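Local coordinates for protein 3-isopropylmalate dehydratase small subunit (PDB 3Q3W) that serves as the small subunit of the isomerase that interconverts 2-isopropylmalate and 3-isopropylmalate by way of 2-isopropylmaleate, at residues A[19-24]-A[79-84]; A[106-111]-A[123-128]; A[74-79]-A[101-106]; A[26-31]-A[89-94]. One frame throughout, in Å; residues are numbered along the deposited sequence. Where two conformers were deposited one is given.

Overall arrangement
All four contacts lie in the aconitase C-terminal domain type of fold. Interaction 3 is central: it pairs strands 73-78 and 102-105 about 5 Å from the centre of the chain. Interaction 1 shares F79 with it and joins the loops after strands 9-17 and 73-78. Interaction 2 begins at P106, where interaction 3 closes, and ties the next crossover to an outermost strand of the sheet, 122-125. Interaction 4 lies farther off, about 18 Å from interaction 2 and 16 Å from interaction 3 between centres, and packs the end of helix 24-27 and the residue after it on helix 90-98. Interactions 1, 3 and 4 interleave in sequence, so strand ends, loops and crossover helices form one continuous domain.

Interaction 1: residues A[19-24]-A[79-84]; sequences YANIDT and FENFGS
Two loops that follow neighbouring parallel strands, 9-17 and 73-78, run on side by side here, so that Y19 to T24 face F79 to S84 and the strand pairing is prolonged in irregular form past the sheet. The backbones do most of the holding. F79 N reaches Y19 O at 3.2 Å, and N21 N then gives a straight, short bond to E80 O, 2.7 Å long. Further on, G83 N donates to I22 O at 2.7 Å and T24 N to S84 O at 3.0 Å, beside the single beta bridge of D23 with S84. A water between the loops accepts from I22 N at 3.1 Å and lies within bonding distance of F79 O. N81 to S84 form a type II turn with G83 in its third position, where the positive phi suits a glycine. One side-chain bond adds to this. With CG anti to the backbone N (chi1 -166°), N81 sends ND2 to a lone pair of N21 OD1, 3.2 Å away; OD1 lies in the amide plane of N81, yet the two amides are turned 74° to each other. On the buried side I22 lays CG2 and CD1 against F82, CG2 being 3.9 Å from CE1. Outward from here, the F82 ring packs edge-to-face with F112 of helix 110-118 and also touches I27. D23 OD1 caps helix 24-27 at Q26 N, and E80 OE1 forms a salt bridge to K128 at the start of helix 128-140.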
loop_
_atom_site.group_PDB
_atom_site.type_symbol
_atom_site.label_atom_id
_atom_site.label_comp_id
_atom_site.label_asym_id
_atom_site.label_seq_id
_atom_site.Cartn_x
_atom_site.Cartn_y
_atom_site.Cartn_z
ATOM N N TYR A 19 8.452 7.247 5.513
ATOM C CA TYR A 19 8.865 8.222 4.548
ATOM C C TYR A 19 7.628 9.022 4.127
ATOM O O TYR A 19 6.515 8.473 4.033
ATOM C CB TYR A 19 9.497 7.538 3.345
ATOM C CG TYR A 19 10.480 6.424 3.647
ATOM C CD1 TYR A 19 11.853 6.680 3.770
ATOM C CD2 TYR A 19 10.058 5.097 3.753
ATOM C CE1 TYR A 19 12.785 5.636 4.019
ATOM C CE2 TYR A 19 10.973 4.052 4.009
ATOM C CZ TYR A 19 12.335 4.328 4.134
ATOM O OH TYR A 19 13.245 3.289 4.386
ATOM N N ALA A 20 7.819 10.319 3.902
ATOM C CA ALA A 20 6.775 11.182 3.339
ATOM C C ALA A 20 7.042 11.302 1.857
ATOM O O ALA A 20 8.159 11.041 1.383
ATOM C CB ALA A 20 6.775 12.559 3.994
ATOM N N ASN A 21 6.011 11.699 1.124
ATOM C CA ASN A 21 6.155 11.949 -0.289
ATOM C C ASN A 21 6.792 10.763 -1.036
ATOM O O ASN A 21 7.587 10.993 -1.946
ATOM C CB ASN A 21 7.009 13.198 -0.509
ATOM C CG ASN A 21 6.573 14.345 0.343
ATOM O OD1 ASN A 21 5.465 14.852 0.187
ATOM N ND2 ASN A 21 7.432 14.761 1.270
ATOM N N ILE A 22 6.456 9.517 -0.666
ATOM C CA ILE A 22 6.922 8.360 -1.449
ATOM C C ILE A 22 6.375 8.584 -2.869
ATOM O O ILE A 22 5.174 8.736 -3.075
ATOM C CB ILE A 22 6.527 7.001 -0.839
ATOM C CG1 ILE A 22 7.436 6.687 0.350
ATOM C CG2 ILE A 22 6.652 5.832 -1.863
ATOM C CD1 ILE A 22 6.782 5.854 1.447
ATOM N N ASP A 23 7.282 8.705 -3.820
ATOM C CA ASP A 23 6.912 9.028 -5.168
ATOM C C ASP A 23 6.899 7.811 -6.120
ATOM O O ASP A 23 7.363 6.721 -5.788
ATOM C CB ASP A 23 7.786 10.187 -5.672
ATOM C CG ASP A 23 9.225 9.809 -5.849
ATOM O OD1 ASP A 23 9.484 8.676 -6.288
ATOM O OD2 ASP A 23 10.120 10.661 -5.595
ATOM N N THR A 24 6.366 8.040 -7.312
ATOM C CA THR A 24 6.054 6.996 -8.244
ATOM C C THR A 24 7.345 6.315 -8.667
ATOM O O THR A 24 7.348 5.112 -8.889
ATOM C CB THR A 24 5.175 7.534 -9.446
ATOM O OG1 THR A 24 5.749 8.740 -9.970
ATOM C CG2 THR A 24 3.756 7.839 -8.998
ATOM N N PHE A 79 3.653 7.853 5.428
ATOM C CA PHE A 79 3.391 9.205 5.826
ATOM C C PHE A 79 2.758 9.911 4.640
ATOM O O PHE A 79 2.271 9.249 3.710
ATOM C CB PHE A 79 4.674 9.878 6.297
ATOM C CG PHE A 79 5.268 9.296 7.572
ATOM C CD1 PHE A 79 4.488 8.646 8.511
ATOM C CD2 PHE A 79 6.622 9.500 7.852
ATOM C CE1 PHE A 79 5.052 8.185 9.672
ATOM C CE2 PHE A 79 7.192 9.052 9.020
ATOM C CZ PHE A 79 6.409 8.389 9.927
ATOM N N GLU A 80 2.722 11.243 4.685
ATOM C CA GLU A 80 1.875 12.017 3.791
ATOM C C GLU A 80 2.312 12.006 2.353
ATOM O O GLU A 80 3.470 11.782 2.046
ATOM C CB GLU A 80 1.745 13.480 4.252
ATOM C CG GLU A 80 3.070 14.207 4.604
ATOM C CD GLU A 80 3.379 14.197 6.118
ATOM O OE1 GLU A 80 3.431 13.097 6.723
ATOM O OE2 GLU A 80 3.562 15.289 6.691
ATOM N N ASN A 81 1.338 12.308 1.489
ATOM C CA ASN A 81 1.532 12.466 0.062
ATOM C C ASN A 81 2.123 11.210 -0.555
ATOM O O ASN A 81 3.017 11.262 -1.402
ATOM C CB ASN A 81 2.351 13.736 -0.262
ATOM C CG ASN A 81 2.295 14.123 -1.733
ATOM O OD1 ASN A 81 1.288 13.897 -2.414
ATOM N ND2 ASN A 81 3.385 14.680 -2.241
ATOM N N PHE A 82 1.584 10.078 -0.148
ATOM C CA PHE A 82 2.008 8.826 -0.707
ATOM C C PHE A 82 1.570 8.739 -2.160
ATOM O O PHE A 82 0.417 8.983 -2.481
ATOM C CB PHE A 82 1.411 7.657 0.042
ATOM C CG PHE A 82 1.968 6.314 -0.386
ATOM C CD1 PHE A 82 3.004 5.722 0.303
ATOM C CD2 PHE A 82 1.436 5.643 -1.484
ATOM C CE1 PHE A 82 3.499 4.485 -0.088
ATOM C CE2 PHE A 82 1.927 4.420 -1.873
ATOM C CZ PHE A 82 2.969 3.840 -1.203
ATOM N N GLY A 83 2.492 8.372 -3.030
ATOM C CA GLY A 83 2.127 8.216 -4.447
ATOM C C GLY A 83 2.318 9.463 -5.257
ATOM O O GLY A 83 1.882 9.516 -6.391
ATOM N N SER A 84 2.969 10.459 -4.668
ATOM C CA SER A 84 3.346 11.695 -5.367
ATOM C C SER A 84 3.911 11.451 -6.768
ATOM O O SER A 84 4.800 10.619 -6.965
ATOM C CB SER A 84 4.339 12.513 -4.535
ATOM O OG SER A 84 4.701 13.704 -5.207
HETATM O O HOH W 1 4.481 8.780 1.560
#

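Interaction 2: residues A[106-111]-A[123-128]; sequences PSFADI and TIELAK
In F108, chi1 (-67°) sets CG beside the backbone N, on a CB that points toward 123-128, while E125 runs extended beyond CG and slides past the ring in the opposite direction. T123 CB lies over one face of the F108 ring in a CH-pi contact, 3.9 Å from the centroid, 13° off the normal and displaced toward the rim. The edge is occupied as well: E125 CG comes in plane to 3.6 Å from F108 CD2, and I124 O stands 3.6 Å from CE2. The E125 carboxylate is nearly coplanar with the ring, 14° apart, and its OE2 is held by a salt bridge to K113. F108 N is buried and has no partner in the model; E125 OE2 is 3.9 Å from it. Before F108, P106 CA points its hydrogen at L126 O, 3.1 Å away, and P106 CB brushes the start of helix 128-140 at K128 CA. The contact thus joins both ends of the beta-alpha-beta crossover from strand 102-105 through helix 110-118 to strand 122-125. F108 also touches K113 of that helix and I103 of strand 102-105, while P106 and L126 both pack on V131 of helix 128-140.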
loop_
_atom_site.group_PDB
_atom_site.type_symbol
_atom_site.label_atom_id
_atom_site.label_comp_id
_atom_site.label_asym_id
_atom_site.label_seq_id
_atom_site.Cartn_x
_atom_site.Cartn_y
_atom_site.Cartn_z
ATOM N N PRO A 106 -1.669 9.546 5.943
ATOM C CA PRO A 106 -2.470 10.735 6.234
ATOM C C PRO A 106 -3.090 11.368 4.969
ATOM O O PRO A 106 -4.138 11.998 5.045
ATOM C CB PRO A 106 -1.453 11.705 6.865
ATOM C CG PRO A 106 -0.172 10.933 7.030
ATOM C CD PRO A 106 -0.230 9.828 6.042
ATOM N N SER A 107 -2.426 11.187 3.823
ATOM C CA SER A 107 -2.889 11.678 2.552
ATOM C C SER A 107 -2.226 10.893 1.392
ATOM O O SER A 107 -1.246 10.188 1.583
ATOM C CB SER A 107 -2.596 13.149 2.422
ATOM O OG SER A 107 -1.217 13.386 2.558
ATOM N N PHE A 108 -2.817 11.031 0.202
ATOM C CA PHE A 108 -2.354 10.372 -1.015
ATOM C C PHE A 108 -2.407 11.392 -2.120
ATOM O O PHE A 108 -3.336 12.207 -2.178
ATOM C CB PHE A 108 -3.281 9.226 -1.407
ATOM C CG PHE A 108 -3.264 8.095 -0.469
ATOM C CD1 PHE A 108 -2.369 7.041 -0.662
ATOM C CD2 PHE A 108 -4.130 8.054 0.615
ATOM C CE1 PHE A 108 -2.337 5.996 0.198
ATOM C CE2 PHE A 108 -4.085 7.011 1.487
ATOM C CZ PHE A 108 -3.196 5.972 1.282
ATOM N N ALA A 109 -1.421 11.332 -3.005
ATOM C CA ALA A 109 -1.433 12.121 -4.194
ATOM C C ALA A 109 -2.709 11.771 -4.959
ATOM O O ALA A 109 -3.037 10.608 -5.131
ATOM C CB ALA A 109 -0.211 11.856 -5.034
ATOM N N ASP A 110 -3.432 12.795 -5.396
ATOM C CA ASP A 110 -4.742 12.603 -6.016
ATOM C C ASP A 110 -4.696 11.599 -7.164
ATOM O O ASP A 110 -5.562 10.724 -7.265
ATOM C CB ASP A 110 -5.294 13.935 -6.548
ATOM C CG ASP A 110 -5.501 14.983 -5.451
ATOM O OD1 ASP A 110 -5.553 14.626 -4.248
ATOM O OD2 ASP A 110 -5.604 16.182 -5.806
ATOM N N ILE A 111 -3.710 11.720 -8.034
ATOM C CA ILE A 111 -3.683 10.878 -9.229
ATOM C C ILE A 111 -3.486 9.399 -8.833
ATOM O O ILE A 111 -4.215 8.524 -9.277
ATOM C CB ILE A 111 -2.588 11.313 -10.222
ATOM C CG1 ILE A 111 -2.925 12.690 -10.830
ATOM C CG2 ILE A 111 -2.484 10.288 -11.344
ATOM C CD1 ILE A 111 -1.826 13.258 -11.700
ATOM N N THR A 123 -7.137 2.694 -0.398
ATOM C CA THR A 123 -6.374 3.799 0.135
ATOM C C THR A 123 -7.134 4.441 1.314
ATOM O O THR A 123 -8.202 5.045 1.139
ATOM C CB THR A 123 -6.175 4.806 -0.967
ATOM O OG1 THR A 123 -7.456 5.230 -1.394
ATOM C CG2 THR A 123 -5.478 4.161 -2.134
ATOM N N ILE A 124 -6.566 4.260 2.503
ATOM C CA ILE A 124 -7.170 4.655 3.765
ATOM C C ILE A 124 -6.473 5.878 4.282
ATOM O O ILE A 124 -5.281 5.831 4.644
ATOM C CB ILE A 124 -7.027 3.540 4.792
ATOM C CG1 ILE A 124 -7.857 2.344 4.340
ATOM C CG2 ILE A 124 -7.432 4.024 6.193
ATOM C CD1 ILE A 124 -7.485 1.008 4.944
ATOM N N GLU A 125 -7.216 6.981 4.323
ATOM C CA GLU A 125 -6.678 8.227 4.839
ATOM C C GLU A 125 -7.034 8.290 6.314
ATOM O O GLU A 125 -8.223 8.197 6.663
ATOM C CB GLU A 125 -7.233 9.435 4.075
ATOM C CG GLU A 125 -6.597 9.613 2.700
ATOM C CD GLU A 125 -7.224 10.713 1.841
ATOM O OE1 GLU A 125 -8.275 11.305 2.257
ATOM O OE2 GLU A 125 -6.629 11.007 0.761
ATOM N N LEU A 126 -6.010 8.398 7.166
ATOM C CA LEU A 126 -6.191 8.617 8.601
ATOM C C LEU A 126 -5.594 9.957 9.024
ATOM O O LEU A 126 -4.725 10.491 8.347
ATOM C CB LEU A 126 -5.556 7.481 9.404
ATOM C CG LEU A 126 -6.246 6.123 9.219
ATOM C CD1 LEU A 126 -5.756 5.100 10.251
ATOM C CD2 LEU A 126 -7.786 6.303 9.291
ATOM N N ALA A 127 -6.067 10.530 10.123
ATOM C CA ALA A 127 -5.402 11.718 10.648
ATOM C C ALA A 127 -3.946 11.359 10.992
ATOM O O ALA A 127 -3.658 10.236 11.407
ATOM C CB ALA A 127 -6.142 12.284 11.864
ATOM N N LYS A 128 -3.042 12.315 10.793
ATOM C CA LYS A 128 -1.613 12.076 10.975
ATOM C C LYS A 128 -1.309 11.529 12.366
ATOM O O LYS A 128 -0.479 10.634 12.511
ATOM C CB LYS A 128 -0.814 13.348 10.648
ATOM C CG LYS A 128 0.448 13.566 11.474
ATOM C CD LYS A 128 1.694 13.736 10.632
ATOM C CE LYS A 128 2.276 12.392 10.261
ATOM N NZ LYS A 128 3.532 12.547 9.468
#

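Interaction 3: residues A[74-79]-A[101-106]; sequences SILVSF and RAIIAP
I104 N donates to L76 O at 2.8 Å in the middle of a parallel pair, where L76 stands beside I103. L76 N donates to A102 O at 3.1 Å on one side, and S78 N to I104 O at 2.9 Å on the other. At the start, S74 O accepts from R101 N at 2.7 Å and also, weakly, from A102 N. Side chains alternate. I75, V77, A102 and I104 share one face, where I75 CG2 meets I104 CD1 at 4.1 Å, whereas L76 and I103 touch on the other, CB to CG1 at 4.2 Å. Helix 128-140 covers V77 through I134, and I75 and A102 touch I148 of strand 145-149, further along the same sheet. Strand 9-17 pairs with the far edge of strand 73-78, and S78 OG is anchored on L17 O. The bonding pattern would next bring a donor from position 106 to S78 O, but a proline nitrogen has no hydrogen. P106 instead lays CD 3.3 Å from F79 C, and the buried S78 O, with no hydrogen-bond partner in the model, has A105 CA at 3.5 Å in a CA-H...O contact. The proline is consistent with the ladder going no further.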
loop_
_atom_site.group_PDB
_atom_site.type_symbol
_atom_site.label_atom_id
_atom_site.label_comp_id
_atom_site.label_asym_id
_atom_site.label_seq_id
_atom_site.Cartn_x
_atom_site.Cartn_y
_atom_site.Cartn_z
ATOM N N SER A 74 0.785 -7.296 3.495
ATOM C CA SER A 74 -0.303 -6.959 2.581
ATOM C C SER A 74 -0.950 -5.611 2.879
ATOM O O SER A 74 -1.882 -5.158 2.156
ATOM C CB SER A 74 -1.362 -8.085 2.535
ATOM O OG SER A 74 -1.987 -8.284 3.796
ATOM N N ILE A 75 -0.447 -4.953 3.920
ATOM C CA ILE A 75 -0.803 -3.572 4.279
ATOM C C ILE A 75 0.430 -2.717 4.538
ATOM O O ILE A 75 1.389 -3.180 5.197
ATOM C CB ILE A 75 -1.651 -3.566 5.586
ATOM C CG1 ILE A 75 -2.951 -4.299 5.351
ATOM C CG2 ILE A 75 -1.947 -2.155 6.039
ATOM C CD1 ILE A 75 -3.704 -4.731 6.644
ATOM N N LEU A 76 0.408 -1.477 4.054
ATOM C CA LEU A 76 1.496 -0.523 4.274
ATOM C C LEU A 76 0.986 0.629 5.094
ATOM O O LEU A 76 -0.175 1.019 4.957
ATOM C CB LEU A 76 2.078 -0.006 2.961
ATOM C CG LEU A 76 2.735 -1.016 1.995
ATOM C CD1 LEU A 76 3.277 -0.288 0.740
ATOM C CD2 LEU A 76 3.822 -1.848 2.650
ATOM N N VAL A 77 1.834 1.153 5.975
ATOM C CA VAL A 77 1.524 2.353 6.706
ATOM C C VAL A 77 2.637 3.345 6.419
ATOM O O VAL A 77 3.809 3.101 6.754
ATOM C CB VAL A 77 1.434 2.059 8.193
ATOM C CG1 VAL A 77 0.916 3.314 8.947
ATOM C CG2 VAL A 77 0.527 0.906 8.407
ATOM N N SER A 78 2.290 4.450 5.776
ATOM C CA SER A 78 3.259 5.471 5.387
ATOM C C SER A 78 2.844 6.877 5.801
ATOM O O SER A 78 1.842 7.077 6.462
ATOM C CB SER A 78 3.465 5.436 3.890
ATOM O OG SER A 78 4.747 5.933 3.544
ATOM N N PHE A 79 3.653 7.853 5.428
ATOM C CA PHE A 79 3.391 9.205 5.826
ATOM C C PHE A 79 2.758 9.911 4.640
ATOM O O PHE A 79 2.271 9.249 3.710
ATOM C CB PHE A 79 4.674 9.878 6.297
ATOM C CG PHE A 79 5.268 9.296 7.572
ATOM C CD1 PHE A 79 4.488 8.646 8.511
ATOM C CD2 PHE A 79 6.622 9.500 7.852
ATOM C CE1 PHE A 79 5.052 8.185 9.672
ATOM C CE2 PHE A 79 7.192 9.052 9.020
ATOM C CZ PHE A 79 6.409 8.389 9.927
ATOM N N ARG A 101 -2.709 -4.936 -0.378
ATOM C CA ARG A 101 -4.147 -4.782 -0.571
ATOM C C ARG A 101 -4.662 -3.402 -0.096
ATOM O O ARG A 101 -5.711 -2.915 -0.552
ATOM C CB ARG A 101 -4.838 -5.902 0.181
ATOM C CG ARG A 101 -4.560 -7.278 -0.384
ATOM C CD ARG A 101 -5.352 -7.539 -1.650
ATOM N NE ARG A 101 -6.693 -8.057 -1.364
ATOM C CZ ARG A 101 -7.850 -7.564 -1.807
ATOM N NH1 ARG A 101 -8.964 -8.162 -1.438
ATOM N NH2 ARG A 101 -7.926 -6.498 -2.602
ATOM N N ALA A 102 -3.939 -2.771 0.837
ATOM C CA ALA A 102 -4.345 -1.476 1.415
ATOM C C ALA A 102 -3.135 -0.679 1.868
ATOM O O ALA A 102 -2.117 -1.261 2.296
ATOM C CB ALA A 102 -5.302 -1.676 2.573
ATOM N N ILE A 103 -3.236 0.640 1.769
ATOM C CA ILE A 103 -2.246 1.546 2.320
ATOM C C ILE A 103 -2.938 2.525 3.271
ATOM O O ILE A 103 -3.966 3.086 2.925
ATOM C CB ILE A 103 -1.539 2.320 1.228
ATOM C CG1 ILE A 103 -0.868 1.347 0.236
ATOM C CG2 ILE A 103 -0.541 3.290 1.835
ATOM C CD1 ILE A 103 -0.607 1.996 -1.092
ATOM N N ILE A 104 -2.378 2.702 4.464
ATOM C CA ILE A 104 -2.837 3.659 5.439
ATOM C C ILE A 104 -1.829 4.801 5.430
ATOM O O ILE A 104 -0.618 4.570 5.577
ATOM C CB ILE A 104 -2.919 2.982 6.835
ATOM C CG1 ILE A 104 -3.955 1.856 6.795
ATOM C CG2 ILE A 104 -3.276 3.997 7.943
ATOM C CD1 ILE A 104 -3.925 0.952 7.949
ATOM N N ALA A 105 -2.285 6.027 5.215
ATOM C CA ALA A 105 -1.411 7.201 5.246
ATOM C C ALA A 105 -2.276 8.394 5.622
ATOM O O ALA A 105 -3.487 8.271 5.605
ATOM C CB ALA A 105 -0.768 7.447 3.884
ATOM N N PRO A 106 -1.669 9.546 5.943
ATOM C CA PRO A 106 -2.470 10.735 6.234
ATOM C C PRO A 106 -3.090 11.368 4.969
ATOM O O PRO A 106 -4.138 11.998 5.045
ATOM C CB PRO A 106 -1.453 11.705 6.865
ATOM C CG PRO A 106 -0.172 10.933 7.030
ATOM C CD PRO A 106 -0.230 9.828 6.042
#

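Interaction 4: residues A[26-31]-A[89-94]; sequences QIIPKQ and EHAPWA
The imidazole of H90, whose CB sits 4.0 Å from I28 CG2, has W93 CZ3 over the centre of one face, 3.7 Å above the plane, and forms an edge-to-face pair with F41. Its NE2 is bonded to L34 O. W93 in turn carries E89 O above one face of its own ring, toward the rim. Across to 26-31 the contact itself is aliphatic. I28 has CG1 anti to the backbone N (chi1 179°) and CG2 between the N and the carbonyl carbon. The CG1 branch ends in CD1, 3.9 Å from A94 CB, while CG2 rests 3.7 Å from A91 CA and equally near H90 O, an oxygen already used by A94 N within the helix. The fold elements meeting here are the end of short helix 24-27, where I28 is the first residue to leave helical angles, and the opening turn of helix 90-98, the crossover between strands 73-78 and 102-105. A91 and A94, three residues apart, offer only methyls, which lets the isoleucines approach the helix backbone. I27 CG2 lies 3.7 Å from A91 CB and 3.6 Å from A91 O, and F112 of helix 110-118 touches both I27 and A91.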
loop_
_atom_site.group_PDB
_atom_site.type_symbol
_atom_site.label_atom_id
_atom_site.label_comp_id
_atom_site.label_asym_id
_atom_site.label_seq_id
_atom_site.Cartn_x
_atom_site.Cartn_y
_atom_site.Cartn_z
ATOM N N GLN A 26 10.010 5.894 -6.640
ATOM C CA GLN A 26 10.354 5.026 -5.533
ATOM C C GLN A 26 9.508 3.782 -5.586
ATOM O O GLN A 26 9.995 2.711 -5.302
ATOM C CB GLN A 26 10.189 5.748 -4.208
ATOM C CG GLN A 26 11.085 6.963 -4.087
ATOM C CD GLN A 26 10.990 7.565 -2.712
ATOM O OE1 GLN A 26 10.288 8.531 -2.478
ATOM N NE2 GLN A 26 11.659 6.965 -1.794
ATOM N N ILE A 27 8.238 3.928 -5.910
ATOM C CA ILE A 27 7.339 2.769 -6.015
ATOM C C ILE A 27 7.818 1.813 -7.131
ATOM O O ILE A 27 7.939 0.626 -6.920
ATOM C CB ILE A 27 5.849 3.181 -6.214
ATOM C CG1 ILE A 27 5.344 3.961 -4.989
ATOM C CG2 ILE A 27 4.932 1.926 -6.348
ATOM C CD1 ILE A 27 4.037 4.735 -5.206
ATOM N N ILE A 28 8.123 2.358 -8.309
ATOM C CA ILE A 28 8.599 1.536 -9.411
ATOM C C ILE A 28 9.295 2.426 -10.411
ATOM O O ILE A 28 8.667 3.322 -10.998
ATOM C CB ILE A 28 7.439 0.702 -10.111
ATOM C CG1 ILE A 28 7.999 -0.130 -11.275
ATOM C CG2 ILE A 28 6.226 1.590 -10.471
ATOM C CD1 ILE A 28 7.132 -1.344 -11.693
ATOM N N PRO A 29 10.586 2.180 -10.597
ATOM C CA PRO A 29 11.397 3.013 -11.438
ATOM C C PRO A 29 11.054 2.855 -12.937
ATOM O O PRO A 29 10.420 1.874 -13.340
ATOM C CB PRO A 29 12.811 2.512 -11.142
ATOM C CG PRO A 29 12.734 1.858 -9.874
ATOM C CD PRO A 29 11.409 1.266 -9.786
ATOM N N LYS A 30 11.502 3.823 -13.717
ATOM C CA LYS A 30 11.112 3.991 -15.112
ATOM C C LYS A 30 11.588 2.866 -16.022
ATOM O O LYS A 30 10.948 2.604 -17.020
ATOM C CB LYS A 30 11.635 5.309 -15.680
ATOM C CG LYS A 30 11.067 6.572 -15.049
ATOM C CD LYS A 30 11.877 7.772 -15.572
ATOM C CE LYS A 30 11.236 9.143 -15.279
ATOM N NZ LYS A 30 9.819 9.223 -15.709
ATOM N N GLN A 31 12.714 2.237 -15.703
ATOM C CA GLN A 31 13.222 1.096 -16.485
ATOM C C GLN A 31 12.320 -0.182 -16.535
ATOM O O GLN A 31 12.490 -1.035 -17.402
ATOM C CB GLN A 31 14.655 0.705 -16.045
ATOM C CG GLN A 31 14.834 0.170 -14.649
ATOM C CD GLN A 31 15.197 1.235 -13.620
ATOM O OE1 GLN A 31 14.751 2.360 -13.731
ATOM N NE2 GLN A 31 15.975 0.870 -12.599
ATOM N N GLU A 89 0.374 4.217 -13.958
ATOM C CA GLU A 89 -0.482 3.065 -13.682
ATOM C C GLU A 89 0.295 1.905 -13.065
ATOM O O GLU A 89 -0.224 1.195 -12.224
ATOM C CB GLU A 89 -1.217 2.604 -14.938
ATOM C CG GLU A 89 -0.309 2.013 -16.028
ATOM C CD GLU A 89 -0.821 2.292 -17.455
ATOM O OE1 GLU A 89 0.019 2.510 -18.340
ATOM O OE2 GLU A 89 -2.055 2.310 -17.668
ATOM N N HIS A 90 1.554 1.748 -13.459
ATOM C CA HIS A 90 2.424 0.713 -12.903
ATOM C C HIS A 90 2.656 0.795 -11.371
ATOM O O HIS A 90 2.989 -0.230 -10.769
ATOM C CB HIS A 90 3.789 0.740 -13.577
ATOM C CG HIS A 90 3.770 0.305 -15.007
ATOM N ND1 HIS A 90 3.358 1.134 -16.020
ATOM C CD2 HIS A 90 4.161 -0.846 -15.600
ATOM C CE1 HIS A 90 3.463 0.504 -17.173
ATOM N NE2 HIS A 90 3.976 -0.687 -16.950
ATOM N N ALA A 91 2.521 1.977 -10.768
ATOM C CA ALA A 91 2.763 2.107 -9.342
ATOM C C ALA A 91 1.727 1.299 -8.579
ATOM O O ALA A 91 2.083 0.381 -7.857
ATOM C CB ALA A 91 2.809 3.616 -8.896
ATOM N N PRO A 92 0.420 1.560 -8.788
ATOM C CA PRO A 92 -0.550 0.587 -8.199
ATOM C C PRO A 92 -0.350 -0.878 -8.611
ATOM O O PRO A 92 -0.448 -1.774 -7.783
ATOM C CB PRO A 92 -1.918 1.088 -8.684
ATOM C CG PRO A 92 -1.705 2.495 -8.977
ATOM C CD PRO A 92 -0.273 2.653 -9.460
ATOM N N TRP A 93 -0.044 -1.140 -9.857
ATOM C CA TRP A 93 0.241 -2.511 -10.274
ATOM C C TRP A 93 1.378 -3.205 -9.482
ATOM O O TRP A 93 1.250 -4.362 -9.103
ATOM C CB TRP A 93 0.609 -2.533 -11.723
ATOM C CG TRP A 93 -0.457 -2.041 -12.665
ATOM C CD1 TRP A 93 -1.744 -1.669 -12.363
ATOM C CD2 TRP A 93 -0.323 -1.908 -14.076
ATOM N NE1 TRP A 93 -2.417 -1.314 -13.530
ATOM C CE2 TRP A 93 -1.564 -1.462 -14.583
ATOM C CE3 TRP A 93 0.739 -2.140 -14.981
ATOM C CZ2 TRP A 93 -1.767 -1.192 -15.948
ATOM C CZ3 TRP A 93 0.523 -1.881 -16.346
ATOM C CH2 TRP A 93 -0.723 -1.432 -16.802
ATOM N N ALA A 94 2.495 -2.513 -9.298
ATOM C CA ALA A 94 3.604 -3.110 -8.565
ATOM C C ALA A 94 3.196 -3.410 -7.126
ATOM O O ALA A 94 3.507 -4.455 -6.564
ATOM C CB ALA A 94 4.807 -2.181 -8.621
#